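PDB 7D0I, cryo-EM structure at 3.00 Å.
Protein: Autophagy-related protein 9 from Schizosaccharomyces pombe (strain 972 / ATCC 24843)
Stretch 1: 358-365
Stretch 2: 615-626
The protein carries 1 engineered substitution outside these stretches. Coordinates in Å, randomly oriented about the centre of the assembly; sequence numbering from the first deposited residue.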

# COMPACT_ATOMS: atom_id res chain seq x y z
N ILE A 358 -17.83 -38.68 -9.35
CA ILE A 358 -19.03 -39.15 -10.03
C ILE A 358 -18.76 -40.47 -10.73
O ILE A 358 -19.63 -41.35 -10.79
CB ILE A 358 -19.53 -38.08 -11.03
CG1 ILE A 358 -19.59 -36.71 -10.36
CG2 ILE A 358 -20.88 -38.47 -11.55
CD1 ILE A 358 -20.65 -36.58 -9.34
N ILE A 359 -17.56 -40.63 -11.27
CA ILE A 359 -17.15 -41.85 -11.94
C ILE A 359 -16.04 -42.48 -11.11
O ILE A 359 -15.17 -41.78 -10.57
CB ILE A 359 -16.69 -41.58 -13.38
CG1 ILE A 359 -16.51 -42.88 -14.15
CG2 ILE A 359 -15.42 -40.77 -13.42
CD1 ILE A 359 -16.30 -42.66 -15.61
N ASN A 360 -16.09 -43.80 -10.95
CA ASN A 360 -15.18 -44.51 -10.07
C ASN A 360 -14.03 -45.08 -10.88
O ASN A 360 -14.22 -46.01 -11.66
CB ASN A 360 -15.92 -45.62 -9.33
CG ASN A 360 -15.05 -46.33 -8.33
OD1 ASN A 360 -14.11 -45.75 -7.80
ND2 ASN A 360 -15.35 -47.60 -8.08
N ILE A 361 -12.84 -44.53 -10.69
CA ILE A 361 -11.65 -45.00 -11.37
C ILE A 361 -10.74 -45.77 -10.41
O ILE A 361 -9.54 -45.87 -10.64
CB ILE A 361 -10.88 -43.85 -12.04
CG1 ILE A 361 -10.58 -42.76 -11.02
CG2 ILE A 361 -11.67 -43.30 -13.20
CD1 ILE A 361 -9.78 -41.64 -11.57
N GLU A 362 -11.30 -46.32 -9.34
CA GLU A 362 -10.53 -47.06 -8.36
C GLU A 362 -10.60 -48.55 -8.68
O GLU A 362 -11.70 -49.09 -8.84
CB GLU A 362 -11.05 -46.80 -6.95
CG GLU A 362 -10.19 -47.41 -5.87
CD GLU A 362 -10.41 -46.75 -4.53
OE1 GLU A 362 -11.42 -46.02 -4.39
OE2 GLU A 362 -9.57 -46.94 -3.63
N LEU A 363 -9.45 -49.19 -8.78
CA LEU A 363 -9.42 -50.59 -9.15
C LEU A 363 -10.11 -51.43 -8.08
O LEU A 363 -9.99 -51.13 -6.88
CB LEU A 363 -7.98 -51.06 -9.35
CG LEU A 363 -7.30 -50.42 -10.56
CD1 LEU A 363 -5.84 -50.77 -10.58
CD2 LEU A 363 -7.99 -50.87 -11.83
N PRO A 364 -10.84 -52.48 -8.46
CA PRO A 364 -11.58 -53.25 -7.46
C PRO A 364 -10.69 -53.96 -6.46
O PRO A 364 -11.03 -54.02 -5.27
CB PRO A 364 -12.38 -54.24 -8.31
CG PRO A 364 -12.46 -53.61 -9.66
CD PRO A 364 -11.17 -52.89 -9.83
N LEU A 365 -9.55 -54.50 -6.89
CA LEU A 365 -8.70 -55.29 -6.02
C LEU A 365 -7.47 -54.51 -5.54
O LEU A 365 -7.20 -54.46 -4.34
CB LEU A 365 -8.26 -56.57 -6.73
CG LEU A 365 -7.56 -57.60 -5.84
CD1 LEU A 365 -8.50 -58.06 -4.75
CD2 LEU A 365 -7.06 -58.77 -6.66
N LEU A 615 -3.43 -52.08 -19.31
CA LEU A 615 -3.93 -53.44 -19.16
C LEU A 615 -5.17 -53.48 -18.27
O LEU A 615 -6.10 -54.24 -18.55
CB LEU A 615 -2.84 -54.34 -18.57
CG LEU A 615 -1.60 -54.55 -19.44
CD1 LEU A 615 -0.61 -55.42 -18.71
CD2 LEU A 615 -1.99 -55.17 -20.76
N LEU A 616 -5.19 -52.68 -17.22
CA LEU A 616 -6.28 -52.76 -16.24
C LEU A 616 -7.47 -51.87 -16.57
O LEU A 616 -8.44 -51.88 -15.81
CB LEU A 616 -5.75 -52.42 -14.85
CG LEU A 616 -4.80 -53.46 -14.29
CD1 LEU A 616 -4.44 -53.14 -12.85
CD2 LEU A 616 -5.42 -54.84 -14.39
N THR A 617 -7.44 -51.11 -17.66
CA THR A 617 -8.61 -50.29 -17.98
C THR A 617 -9.82 -51.12 -18.40
O THR A 617 -10.95 -50.69 -18.13
CB THR A 617 -8.30 -49.27 -19.07
OG1 THR A 617 -7.48 -49.86 -20.09
CG2 THR A 617 -7.58 -48.09 -18.48
N PRO A 618 -9.67 -52.26 -19.08
CA PRO A 618 -10.85 -53.11 -19.30
C PRO A 618 -11.51 -53.56 -18.01
O PRO A 618 -12.73 -53.74 -17.99
CB PRO A 618 -10.28 -54.28 -20.10
CG PRO A 618 -9.21 -53.67 -20.88
CD PRO A 618 -8.56 -52.69 -19.95
N VAL A 619 -10.75 -53.73 -16.93
CA VAL A 619 -11.36 -54.03 -15.64
C VAL A 619 -12.32 -52.93 -15.24
O VAL A 619 -13.45 -53.19 -14.81
CB VAL A 619 -10.27 -54.25 -14.57
CG1 VAL A 619 -10.88 -54.18 -13.20
CG2 VAL A 619 -9.60 -55.58 -14.79
N LEU A 620 -11.90 -51.67 -15.40
CA LEU A 620 -12.79 -50.55 -15.12
C LEU A 620 -13.99 -50.56 -16.06
O LEU A 620 -15.14 -50.51 -15.61
CB LEU A 620 -12.03 -49.23 -15.26
CG LEU A 620 -10.93 -48.93 -14.25
CD1 LEU A 620 -10.29 -47.61 -14.58
CD2 LEU A 620 -11.49 -48.91 -12.86
N LEU A 621 -13.74 -50.64 -17.36
CA LEU A 621 -14.83 -50.58 -18.33
C LEU A 621 -15.80 -51.74 -18.22
O LEU A 621 -16.88 -51.67 -18.81
CB LEU A 621 -14.26 -50.52 -19.74
CG LEU A 621 -13.49 -49.25 -20.08
CD1 LEU A 621 -12.60 -49.48 -21.27
CD2 LEU A 621 -14.45 -48.13 -20.37
N PHE A 622 -15.44 -52.81 -17.52
CA PHE A 622 -16.35 -53.93 -17.34
C PHE A 622 -17.02 -53.96 -15.98
O PHE A 622 -18.16 -54.43 -15.89
CB PHE A 622 -15.61 -55.25 -17.54
CG PHE A 622 -15.39 -55.61 -18.98
CD1 PHE A 622 -16.37 -55.38 -19.92
CD2 PHE A 622 -14.20 -56.19 -19.38
CE1 PHE A 622 -16.17 -55.72 -21.24
CE2 PHE A 622 -14.00 -56.53 -20.70
CZ PHE A 622 -14.98 -56.29 -21.63
N PHE A 623 -16.37 -53.49 -14.93
CA PHE A 623 -16.90 -53.74 -13.60
C PHE A 623 -17.21 -52.48 -12.80
O PHE A 623 -18.23 -52.45 -12.10
CB PHE A 623 -15.92 -54.61 -12.81
CG PHE A 623 -15.59 -55.90 -13.50
CD1 PHE A 623 -14.35 -56.09 -14.09
CD2 PHE A 623 -16.52 -56.92 -13.58
CE1 PHE A 623 -14.05 -57.27 -14.74
CE2 PHE A 623 -16.23 -58.10 -14.22
CZ PHE A 623 -14.99 -58.27 -14.80
N THR A 624 -16.38 -51.44 -12.88
CA THR A 624 -16.65 -50.25 -12.09
C THR A 624 -17.40 -49.17 -12.85
O THR A 624 -18.16 -48.41 -12.24
CB THR A 624 -15.35 -49.65 -11.56
OG1 THR A 624 -14.64 -49.02 -12.63
CG2 THR A 624 -14.48 -50.73 -10.96
N PHE A 625 -17.20 -49.08 -14.17
CA PHE A 625 -17.86 -48.01 -14.92
C PHE A 625 -19.34 -48.26 -15.12
O PHE A 625 -20.13 -47.32 -14.92
CB PHE A 625 -17.14 -47.78 -16.25
CG PHE A 625 -15.91 -46.93 -16.15
CD1 PHE A 625 -15.52 -46.41 -14.94
CD2 PHE A 625 -15.16 -46.66 -17.26
CE1 PHE A 625 -14.40 -45.63 -14.85
CE2 PHE A 625 -14.03 -45.89 -17.17
CZ PHE A 625 -13.65 -45.38 -15.97
N PRO A 626 -19.80 -49.45 -15.52
CA PRO A 626 -21.25 -49.63 -15.69
C PRO A 626 -22.04 -49.36 -14.42
O PRO A 626 -23.09 -48.71 -14.48
CB PRO A 626 -21.37 -51.09 -16.13
CG PRO A 626 -20.09 -51.36 -16.80
CD PRO A 626 -19.07 -50.63 -16.00

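Residues 358-365 form an irregular strap, with neither helix nor strand, laid against a helix that enters stretch 2 from earlier in the chain. It kinks at Pro-618, which has no amide hydrogen to give, and at Val-619, whose N makes just a weak bond to Leu-616 O at 3.2 Å. It then widens into a pi-type turn, in which Phe-625 N reaches Leu-620 O at 2.9 Å while Thr-624 N makes a weak bond to the same oxygen at 3.1 Å. CA of Asn-360 lies 6.3 Å from CA of Thr-624, and CA of Ile-361 6.8 Å from CA of Leu-620.

The one hydrogen bond across the contact runs from a side chain to the strap's backbone: Thr-624 OG1 donates to Asn-360 O at 3.2 Å. An irregular segment leaves carbonyls without regular partners, and a hydroxyl from the second stretch bonds to this one. The Asn-360 side chain also braces its own strap, its OD1 accepting from Glu-362 N at 3.3 Å.

Around this polar point the packing is mostly apolar. Phe-625 offers a ring face to Ile-359, whose CD1 sits 3.8 Å from the ring centroid and 20° off the normal, a CH-pi contact. Asn-360 O and Ile-361 CG2 lie at the ring's edge, near its plane, so three consecutive residues surround part of one aromatic. Farther along the strap, Leu-363 turns its end to the helix, with CD1 3.6 Å from Leu-616 CD1 and CD2 4.1 Å from Leu-620 CD2, bridging residues one turn apart. Pro-364 points toward the helix and sets its CD 3.6 Å from Val-619 CG1. The rule is economical: one hydroxyl anchors the backbone, while branched aliphatics, a proline and one aromatic ring supply much of the fit.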